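Local structure of lysyl oxidase (Pichia pastoris, 1W7C) at residues A[369-374]-A[726-731]; A[381-386]-A[392-397]. The protein probably oxidises primary amines, lysine side chains of peptides among them, as a copper- and topaquinone-dependent amine oxidase. All coordinates share one frame; numbering follows the deposited sequence.

Both contacts are buried, though the glycan-bearing face of interaction 2 is partly exposed. Interaction 2 pairs the two strands of a hairpin through regular backbone hydrogen bonds, with waters and an N-linked sugar along its side chains. Interaction 1 joins two loops, one of them some 350 residues further along the chain, and rests on a tyrosine ring against aliphatic groups at the boundary with the second subunit. No other protein chain touches the segments of interaction 2. The two meet where the hairpin strand turns its corner: L369 N lies 2.9 Å from L397 O, a probable hydrogen bond, and P371 CA packs on Y381 OH. In sequence, the hairpin falls inside the loop that interaction 1 closes.

Interaction 1. Residues A[369-374]-A[726-731]; sequences LVPGYD and EDYTYG
V370 and Y728 bring two chain segments together, their CA atoms 6.3 Å apart, with 726-727 closing a 3-10 segment and the rest of both irregular. This is a loop-to-loop contact in a copper amine oxidase: 369-374 leads toward strand 380-388 of the enzyme domain, while 726-731 precedes the C-terminal strand 734-737, and both loops face the second subunit. Y728 carries nearly all of it. With CG anti to the backbone N (chi1 -180°), its ring reaches across to 369-371. V370 places CG2 over one face, off-centre toward the rim, in a CH-pi contact 4.0 Å from the ring centroid; the methyl lies 3.7 Å from Y728 CE1. P371 meets the root of the same side chain, its CD 3.8 Å from Y728 CB. Beyond the ring, Y728 OH is hydrogen-bonded to S419 OG of the second subunit, and Y695 of that subunit meets the ring edge-to-face. Within 369-374 the chain folds back on itself, D374 N giving a 2.9 Å hydrogen bond to V370 O. The D374 carboxylate, salt-bridged through OD1 to R412 of the second subunit, uses OD2 to accept from V370 N at 2.9 Å, an almost straight bond (172°) that reaches OD2 from its anti side, tilted 34° out of the carboxylate plane. Obliquely to the Y728 ring, L369 O comes within 3.2 Å of CD1.

Interaction 2. Residues A[381-386]-A[392-397]; sequences YFTTDT and FYNRTL. With NAG (2-acetamido-2-deoxy-beta-D-glucopyranose), chain T.
T384, D385 and T386 pair with R395, N394 and Y393 in an antiparallel ladder between strands 380-388 and 391-405, buried in the enzyme domain. T384-R395 and T386-Y393 are hydrogen-bonded pairs; Y393 N to T386 O is the straightest of their four bonds (2.8 Å, 176°). D385-N394 between them is a non-hydrogen-bonded pair, with D385 CA 3.0 Å from Y393 O. On the face shared by T384, T386, Y393 and R395, the arginine chain runs extended from CG to NE and brings the edge of its guanidinium to T386. R395 NH1 donates to T386 OG1 at 2.8 Å, only 4° out of the guanidinium plane. Two waters also lie in that plane, one linking NH1 to T384 OG1, which is hydrogen-bonded to S398 OG as well, the other NH2 to T386 OG1, while NE is taken by R366 O. The unit is a beta hairpin, and its other face, bearing D385 and N394, carries the N-linked glycan. N394 ND2 is bonded to C1 of the N-acetylglucosamine; its OD1 shares a water with D385 OD2, and T383 CG2 lies 3.5 Å from N394 OD1. Chi1 of 47° turns the D385 carboxylate toward the F392 ring, whose CZ touches D385 CB at 3.4 Å; D385 OD1 is hydrogen-bonded to S23 OG. Past the ladder, L397 CG approaches the Y381 ring obliquely, in an off-centre CH-pi contact 3.9 Å from Y381 CD2.

Interaction 1. Residues A[369-374]-A[726-731]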
ATOM      1  N   LEU A 369      12.168  13.446  17.464  1.00 16.39           N
ATOM      2  CA  LEU A 369      11.147  12.399  17.544  1.00 17.40           C
ATOM      3  C   LEU A 369      10.708  12.202  18.999  1.00 17.52           C
ATOM      4  O   LEU A 369      11.509  12.289  19.912  1.00 18.37           O
ATOM      5  CB  LEU A 369      11.715  11.082  16.997  1.00 17.21           C
ATOM      6  CG  LEU A 369      12.040  11.065  15.528  1.00 16.17           C
ATOM      7  CD1 LEU A 369      13.035   9.971  15.197  1.00 17.81           C
ATOM      8  CD2 LEU A 369      10.797  10.926  14.730  1.00 16.75           C
ATOM      9  N   VAL A 370       9.424  11.902  19.183  1.00 17.48           N
ATOM     10  CA  VAL A 370       8.841  11.597  20.509  1.00 16.97           C
ATOM     11  C   VAL A 370       8.988  10.112  20.761  1.00 16.02           C
ATOM     12  O   VAL A 370       8.330   9.303  20.107  1.00 17.17           O
ATOM     13  CB  VAL A 370       7.379  11.996  20.569  1.00 19.06           C
ATOM     14  CG1 VAL A 370       6.805  11.641  21.919  1.00 19.21           C
ATOM     15  CG2 VAL A 370       7.221  13.530  20.229  1.00 19.25           C
ATOM     16  N   PRO A 371       9.835   9.731  21.713  1.00 16.83           N
ATOM     17  CA  PRO A 371      10.031   8.312  22.008  1.00 18.28           C
ATOM     18  C   PRO A 371       8.720   7.594  22.334  1.00 17.98           C
ATOM     19  O   PRO A 371       7.817   8.175  22.952  1.00 19.73           O
ATOM     20  CB  PRO A 371      10.960   8.326  23.261  1.00 22.72           C
ATOM     21  CG  PRO A 371      11.712   9.610  23.112  1.00 21.36           C
ATOM     22  CD  PRO A 371      10.696  10.573  22.581  1.00 19.67           C
ATOM     23  N   GLY A 372       8.642   6.334  21.925  1.00 18.22           N
ATOM     24  CA  GLY A 372       7.517   5.462  22.206  1.00 17.54           C
ATOM     25  C   GLY A 372       6.337   5.664  21.280  1.00 16.41           C
ATOM     26  O   GLY A 372       5.586   4.713  21.049  1.00 19.00           O
ATOM     27  N   TYR A 373       6.168   6.875  20.748  1.00 17.00           N
ATOM     28  CA  TYR A 373       5.012   7.234  19.955  1.00 17.14           C
ATOM     29  C   TYR A 373       5.369   7.408  18.484  1.00 16.37           C
ATOM     30  O   TYR A 373       4.761   6.822  17.596  1.00 18.59           O
ATOM     31  CB  TYR A 373       4.379   8.509  20.508  1.00 18.29           C
ATOM     32  CG  TYR A 373       3.666   8.269  21.824  1.00 18.15           C
ATOM     33  CD1 TYR A 373       4.353   8.272  23.024  1.00 19.28           C
ATOM     34  CD2 TYR A 373       2.304   7.971  21.849  1.00 19.63           C
ATOM     35  CE1 TYR A 373       3.699   8.005  24.208  1.00 22.81           C
ATOM     36  CE2 TYR A 373       1.633   7.716  23.048  1.00 18.86           C
ATOM     37  CZ  TYR A 373       2.350   7.727  24.218  1.00 23.13           C
ATOM     38  OH  TYR A 373       1.762   7.522  25.442  1.00 55.42           O
ATOM     39  N   ASP A 374       6.370   8.230  18.218  1.00 15.86           N
ATOM     40  CA  ASP A 374       6.821   8.423  16.852  1.00 15.57           C
ATOM     41  C   ASP A 374       7.561   7.201  16.302  1.00 14.98           C
ATOM     42  O   ASP A 374       7.513   6.964  15.089  1.00 15.72           O
ATOM     43  CB  ASP A 374       7.706   9.657  16.700  1.00 16.94           C
ATOM     44  CG  ASP A 374       6.942  10.960  16.698  1.00 15.52           C
ATOM     45  OD1 ASP A 374       5.730  11.000  16.376  1.00 16.04           O
ATOM     46  OD2 ASP A 374       7.543  12.014  17.028  1.00 16.06           O
ATOM     47  N   GLU A 726      12.745  11.342  28.722  1.00 26.23           N
ATOM     48  CA  GLU A 726      13.579  12.406  29.284  1.00 28.01           C
ATOM     49  C   GLU A 726      14.531  13.046  28.267  1.00 28.01           C
ATOM     50  O   GLU A 726      14.976  14.178  28.476  1.00 33.87           O
ATOM     51  CB  GLU A 726      14.374  11.895  30.509  1.00 36.23           C
ATOM     52  CG  GLU A 726      15.538  10.954  30.168  1.00 43.89           C
ATOM     53  CD  GLU A 726      15.112   9.529  29.817  1.00 59.51           C
ATOM     54  OE1 GLU A 726      13.925   9.187  29.996  1.00 41.22           O
ATOM     55  OE2 GLU A 726      15.974   8.744  29.355  1.00 46.71           O
ATOM     56  N   ASP A 727      14.833  12.328  27.184  1.00 26.36           N
ATOM     57  CA  ASP A 727      15.712  12.817  26.131  1.00 27.54           C
ATOM     58  C   ASP A 727      14.976  13.761  25.149  1.00 23.00           C
ATOM     59  O   ASP A 727      15.615  14.418  24.329  1.00 26.42           O
ATOM     60  CB  ASP A 727      16.304  11.642  25.324  1.00 25.87           C
ATOM     61  CG  ASP A 727      17.295  10.809  26.102  1.00 39.13           C
ATOM     62  OD1 ASP A 727      17.658  11.196  27.227  1.00 58.74           O
ATOM     63  OD2 ASP A 727      17.778   9.748  25.634  1.00 46.09           O
ATOM     64  N   TYR A 728      13.642  13.801  25.190  1.00 22.12           N
ATOM     65  CA  TYR A 728      12.861  14.673  24.307  1.00 25.07           C
ATOM     66  C   TYR A 728      12.676  16.042  24.916  1.00 27.34           C
ATOM     67  O   TYR A 728      12.010  16.207  25.960  1.00 30.71           O
ATOM     68  CB  TYR A 728      11.509  14.057  23.993  1.00 23.43           C
ATOM     69  CG  TYR A 728      10.667  14.908  23.078  1.00 22.85           C
ATOM     70  CD1 TYR A 728      10.872  14.903  21.707  1.00 20.19           C
ATOM     71  CD2 TYR A 728       9.661  15.725  23.580  1.00 25.71           C
ATOM     72  CE1 TYR A 728      10.114  15.678  20.846  1.00 20.78           C
ATOM     73  CE2 TYR A 728       8.879  16.500  22.718  1.00 21.31           C
ATOM     74  CZ  TYR A 728       9.122  16.471  21.353  1.00 20.97           C
ATOM     75  OH  TYR A 728       8.371  17.223  20.485  1.00 22.35           O
ATOM     76  N   THR A 729      13.334  17.011  24.296  1.00 37.98           N
ATOM     77  CA  THR A 729      13.083  18.393  24.573  1.00 48.51           C
ATOM     78  C   THR A 729      12.535  19.034  23.308  1.00 39.93           C
ATOM     79  O   THR A 729      13.043  18.848  22.177  1.00 59.72           O
ATOM     80  CB  THR A 729      14.322  19.160  25.124  1.00 66.61           C
ATOM     81  OG1 THR A 729      14.040  20.569  25.121  1.00 72.90           O
ATOM     82  CG2 THR A 729      15.571  19.004  24.226  1.00 58.78           C
ATOM     83  N   TYR A 730      11.502  19.844  23.518  0.70 41.87           N
ATOM     84  CA  TYR A 730      10.878  20.615  22.457  0.70 60.57           C
ATOM     85  C   TYR A 730      11.884  21.584  21.839  0.70 36.96           C
ATOM     86  O   TYR A 730      12.794  22.067  22.496  0.70 33.77           O
ATOM     87  CB  TYR A 730       9.667  21.384  23.004  0.70 36.90           C
ATOM     88  CG  TYR A 730       8.885  22.137  21.949  0.70 38.51           C
ATOM     89  CD1 TYR A 730       7.804  21.549  21.291  0.70 32.01           C
ATOM     90  CD2 TYR A 730       9.236  23.440  21.603  0.70 36.91           C
ATOM     91  CE1 TYR A 730       7.103  22.249  20.306  0.70 40.53           C
ATOM     92  CE2 TYR A 730       8.547  24.142  20.635  0.70 38.53           C
ATOM     93  CZ  TYR A 730       7.482  23.547  19.987  0.70 33.19           C
ATOM     94  OH  TYR A 730       6.810  24.259  19.027  0.70 40.46           O
ATOM     95  N   GLY A 731      11.713  21.841  20.554  0.70 22.23           N
ATOM     96  CA  GLY A 731      12.488  22.846  19.859  0.70 26.57           C
ATOM     97  C   GLY A 731      13.228  22.267  18.680  0.70 22.24           C
ATOM     98  O   GLY A 731      13.292  21.035  18.479  0.70 21.93           O
TER

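Interaction 2. Residues A[381-386]-A[392-397]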
ATOM      1  N   TYR A 381      18.106   5.874  18.607  1.00 16.35           N
ATOM      2  CA  TYR A 381      18.028   7.245  18.119  1.00 17.56           C
ATOM      3  C   TYR A 381      19.402   7.828  17.828  1.00 16.91           C
ATOM      4  O   TYR A 381      20.394   7.513  18.527  1.00 18.28           O
ATOM      5  CB  TYR A 381      17.342   8.132  19.172  1.00 18.34           C
ATOM      6  CG  TYR A 381      15.890   7.866  19.278  1.00 18.35           C
ATOM      7  CD1 TYR A 381      15.406   6.989  20.201  1.00 19.17           C
ATOM      8  CD2 TYR A 381      14.992   8.447  18.390  1.00 19.19           C
ATOM      9  CE1 TYR A 381      14.072   6.696  20.289  1.00 20.48           C
ATOM     10  CE2 TYR A 381      13.665   8.176  18.459  1.00 19.51           C
ATOM     11  CZ  TYR A 381      13.198   7.298  19.403  1.00 18.61           C
ATOM     12  OH  TYR A 381      11.857   7.001  19.468  1.00 21.21           O
ATOM     13  N   PHE A 382      19.435   8.698  16.823  1.00 16.00           N
ATOM     14  CA  PHE A 382      20.677   9.285  16.310  1.00 16.37           C
ATOM     15  C   PHE A 382      20.619  10.786  16.215  1.00 16.31           C
ATOM     16  O   PHE A 382      19.581  11.357  15.912  1.00 18.08           O
ATOM     17  CB  PHE A 382      21.032   8.624  14.944  1.00 16.40           C
ATOM     18  CG  PHE A 382      21.347   7.173  15.136  1.00 17.91           C
ATOM     19  CD1 PHE A 382      20.334   6.231  15.147  1.00 17.57           C
ATOM     20  CD2 PHE A 382      22.632   6.770  15.502  1.00 19.62           C
ATOM     21  CE1 PHE A 382      20.607   4.904  15.482  1.00 18.59           C
ATOM     22  CE2 PHE A 382      22.913   5.448  15.822  1.00 23.97           C
ATOM     23  CZ  PHE A 382      21.902   4.512  15.789  1.00 21.66           C
ATOM     24  N   THR A 383      21.756  11.402  16.521  1.00 17.42           N
ATOM     25  CA  THR A 383      21.929  12.839  16.544  1.00 17.40           C
ATOM     26  C   THR A 383      22.545  13.276  15.222  1.00 18.46           C
ATOM     27  O   THR A 383      23.508  12.654  14.725  1.00 18.98           O
ATOM     28  CB  THR A 383      22.882  13.193  17.701  1.00 19.15           C
ATOM     29  OG1 THR A 383      22.288  12.806  18.944  1.00 21.24           O
ATOM     30  CG2 THR A 383      23.098  14.692  17.779  1.00 21.08           C
ATOM     31  N   THR A 384      22.010  14.364  14.674  1.00 16.93           N
ATOM     32  CA  THR A 384      22.530  14.992  13.475  1.00 16.15           C
ATOM     33  C   THR A 384      22.713  16.486  13.726  1.00 16.90           C
ATOM     34  O   THR A 384      22.356  16.973  14.777  1.00 20.03           O
ATOM     35  CB  THR A 384      21.594  14.780  12.271  1.00 18.21           C
ATOM     36  OG1 THR A 384      20.317  15.372  12.560  1.00 18.29           O
ATOM     37  CG2 THR A 384      21.378  13.294  12.019  1.00 17.83           C
ATOM     38  N   ASP A 385      23.210  17.205  12.728  1.00 16.88           N
ATOM     39  CA  ASP A 385      23.464  18.631  12.916  1.00 17.08           C
ATOM     40  C   ASP A 385      23.309  19.395  11.640  1.00 17.22           C
ATOM     41  O   ASP A 385      23.307  18.814  10.535  1.00 18.27           O
ATOM     42  CB  ASP A 385      24.862  18.843  13.530  1.00 19.43           C
ATOM     43  CG  ASP A 385      25.910  18.042  12.833  1.00 17.97           C
ATOM     44  OD1 ASP A 385      26.182  18.305  11.626  1.00 18.71           O
ATOM     45  OD2 ASP A 385      26.503  17.113  13.433  1.00 21.67           O
ATOM     46  N   THR A 386      23.085  20.700  11.795  1.00 17.73           N
ATOM     47  CA  THR A 386      23.035  21.641  10.691  1.00 17.43           C
ATOM     48  C   THR A 386      23.721  22.928  11.156  1.00 17.30           C
ATOM     49  O   THR A 386      23.992  23.123  12.341  1.00 19.54           O
ATOM     50  CB  THR A 386      21.583  21.982  10.285  1.00 18.19           C
ATOM     51  OG1 THR A 386      20.887  22.455  11.445  1.00 19.12           O
ATOM     52  CG2 THR A 386      20.828  20.752   9.758  1.00 18.73           C
ATOM     53  N   PHE A 392      25.492  26.604  15.031  1.00 22.24           N
ATOM     54  CA  PHE A 392      25.522  25.169  14.837  1.00 19.76           C
ATOM     55  C   PHE A 392      24.429  24.551  15.686  1.00 20.53           C
ATOM     56  O   PHE A 392      24.364  24.791  16.882  1.00 26.34           O
ATOM     57  CB  PHE A 392      26.918  24.653  15.215  1.00 21.66           C
ATOM     58  CG  PHE A 392      27.140  23.168  14.973  1.00 21.12           C
ATOM     59  CD1 PHE A 392      26.844  22.228  15.957  1.00 24.26           C
ATOM     60  CD2 PHE A 392      27.702  22.726  13.787  1.00 26.09           C
ATOM     61  CE1 PHE A 392      27.095  20.857  15.751  1.00 23.83           C
ATOM     62  CE2 PHE A 392      27.941  21.373  13.563  1.00 33.03           C
ATOM     63  CZ  PHE A 392      27.648  20.436  14.554  1.00 28.63           C
ATOM     64  N   TYR A 393      23.567  23.751  15.051  1.00 20.36           N
ATOM     65  CA  TYR A 393      22.419  23.117  15.703  1.00 22.83           C
ATOM     66  C   TYR A 393      22.692  21.607  15.842  1.00 21.92           C
ATOM     67  O   TYR A 393      22.897  20.913  14.837  1.00 19.82           O
ATOM     68  CB  TYR A 393      21.145  23.297  14.862  1.00 22.32           C
ATOM     69  CG  TYR A 393      20.600  24.707  14.739  1.00 23.76           C
ATOM     70  CD1 TYR A 393      21.241  25.659  13.949  1.00 21.65           C
ATOM     71  CD2 TYR A 393      19.413  25.065  15.359  1.00 31.36           C
ATOM     72  CE1 TYR A 393      20.727  26.925  13.806  1.00 23.66           C
ATOM     73  CE2 TYR A 393      18.897  26.328  15.226  1.00 37.06           C
ATOM     74  CZ  TYR A 393      19.567  27.265  14.460  1.00 31.07           C
ATOM     75  OH  TYR A 393      19.074  28.534  14.323  1.00 36.97           O
ATOM     76  N   ASN A 394      22.661  21.112  17.066  1.00 23.47           N
ATOM     77  CA  ASN A 394      22.770  19.702  17.343  1.00 22.11           C
ATOM     78  C   ASN A 394      21.364  19.194  17.624  1.00 24.44           C
ATOM     79  O   ASN A 394      20.701  19.667  18.552  1.00 27.44           O
ATOM     80  CB  ASN A 394      23.643  19.528  18.579  1.00 26.51           C
ATOM     81  CG  ASN A 394      24.519  18.316  18.538  1.00 27.19           C
ATOM     82  OD1 ASN A 394      24.812  17.762  17.490  1.00 32.38           O
ATOM     83  ND2 ASN A 394      25.011  17.951  19.716  1.00 32.47           N
ATOM     84  N   ARG A 395      20.925  18.186  16.895  1.00 20.25           N
ATOM     85  CA  ARG A 395      19.570  17.669  17.029  1.00 21.92           C
ATOM     86  C   ARG A 395      19.590  16.227  17.468  1.00 18.42           C
ATOM     87  O   ARG A 395      19.878  15.327  16.696  1.00 18.80           O
ATOM     88  CB  ARG A 395      18.838  17.772  15.695  1.00 27.24           C
ATOM     89  CG  ARG A 395      18.281  19.099  15.414  1.00 37.08           C
ATOM     90  CD  ARG A 395      17.347  19.172  14.205  1.00 44.57           C
ATOM     91  NE  ARG A 395      17.134  20.572  13.917  1.00 25.80           N
ATOM     92  CZ  ARG A 395      18.032  21.357  13.356  1.00 28.75           C
ATOM     93  NH1 ARG A 395      19.148  20.844  12.854  1.00 26.09           N
ATOM     94  NH2 ARG A 395      17.762  22.648  13.191  1.00 28.13           N
ATOM     95  N   THR A 396      19.311  16.009  18.739  1.00 20.88           N
ATOM     96  CA  THR A 396      19.198  14.658  19.256  1.00 20.43           C
ATOM     97  C   THR A 396      17.835  14.120  18.819  1.00 17.50           C
ATOM     98  O   THR A 396      16.916  14.856  18.408  1.00 19.06           O
ATOM     99  CB  THR A 396      19.332  14.612  20.772  1.00 22.87           C
ATOM    100  OG1 THR A 396      18.250  15.329  21.346  1.00 25.67           O
ATOM    101  CG2 THR A 396      20.635  15.326  21.196  1.00 27.43           C
ATOM    102  N   LEU A 397      17.738  12.809  18.860  1.00 17.89           N
ATOM    103  CA  LEU A 397      16.517  12.105  18.480  1.00 16.77           C
ATOM    104  C   LEU A 397      16.048  12.534  17.075  1.00 16.25           C
ATOM    105  O   LEU A 397      14.860  12.663  16.790  1.00 17.89           O
ATOM    106  CB  LEU A 397      15.432  12.276  19.541  1.00 18.90           C
ATOM    107  CG  LEU A 397      15.564  11.431  20.851  1.00 25.57           C
ATOM    108  CD1 LEU A 397      16.924  11.295  21.495  1.00 24.17           C
ATOM    109  CD2 LEU A 397      14.510  11.918  21.782  1.00 24.87           C
TER
HETATM  110  C1  NAG T 818      25.658  16.665  19.776  1.00 42.03           C
HETATM  111  C2  NAG T 818      26.943  17.083  20.519  1.00 37.95           C
HETATM  112  C3  NAG T 818      27.784  15.870  20.901  1.00 36.36           C
HETATM  113  C4  NAG T 818      26.933  14.893  21.702  1.00 40.83           C
HETATM  114  C5  NAG T 818      25.621  14.596  20.950  1.00 38.01           C
HETATM  115  C6  NAG T 818      24.696  13.705  21.786  1.00 55.00           C
HETATM  116  C7  NAG T 818      28.029  19.236  20.224  1.00 66.39           C
HETATM  117  C8  NAG T 818      29.312  19.836  19.732  1.00 81.12           C
HETATM  118  N2  NAG T 818      27.744  18.021  19.754  1.00 41.45           N
HETATM  119  O3  NAG T 818      28.906  16.243  21.682  1.00 43.09           O
HETATM  120  O4  NAG T 818      27.682  13.721  21.963  1.00 75.83           O
HETATM  121  O5  NAG T 818      24.956  15.813  20.670  1.00 48.88           O
HETATM  122  O6  NAG T 818      24.213  14.451  22.886  1.00 57.62           O
HETATM  123  O7  NAG T 818      27.311  19.856  21.013  1.00 63.01           O
HETATM  124  O   HOH W   1      20.055  11.187  19.456  1.00 22.05           O
HETATM  125  O   HOH W   2      20.048  18.183  12.458  1.00 25.72           O
HETATM  126  O   HOH W   3      25.926  16.195  15.735  1.00 43.08           O
HETATM  127  O   HOH W   4      19.288  24.590  11.524  1.00 22.04           O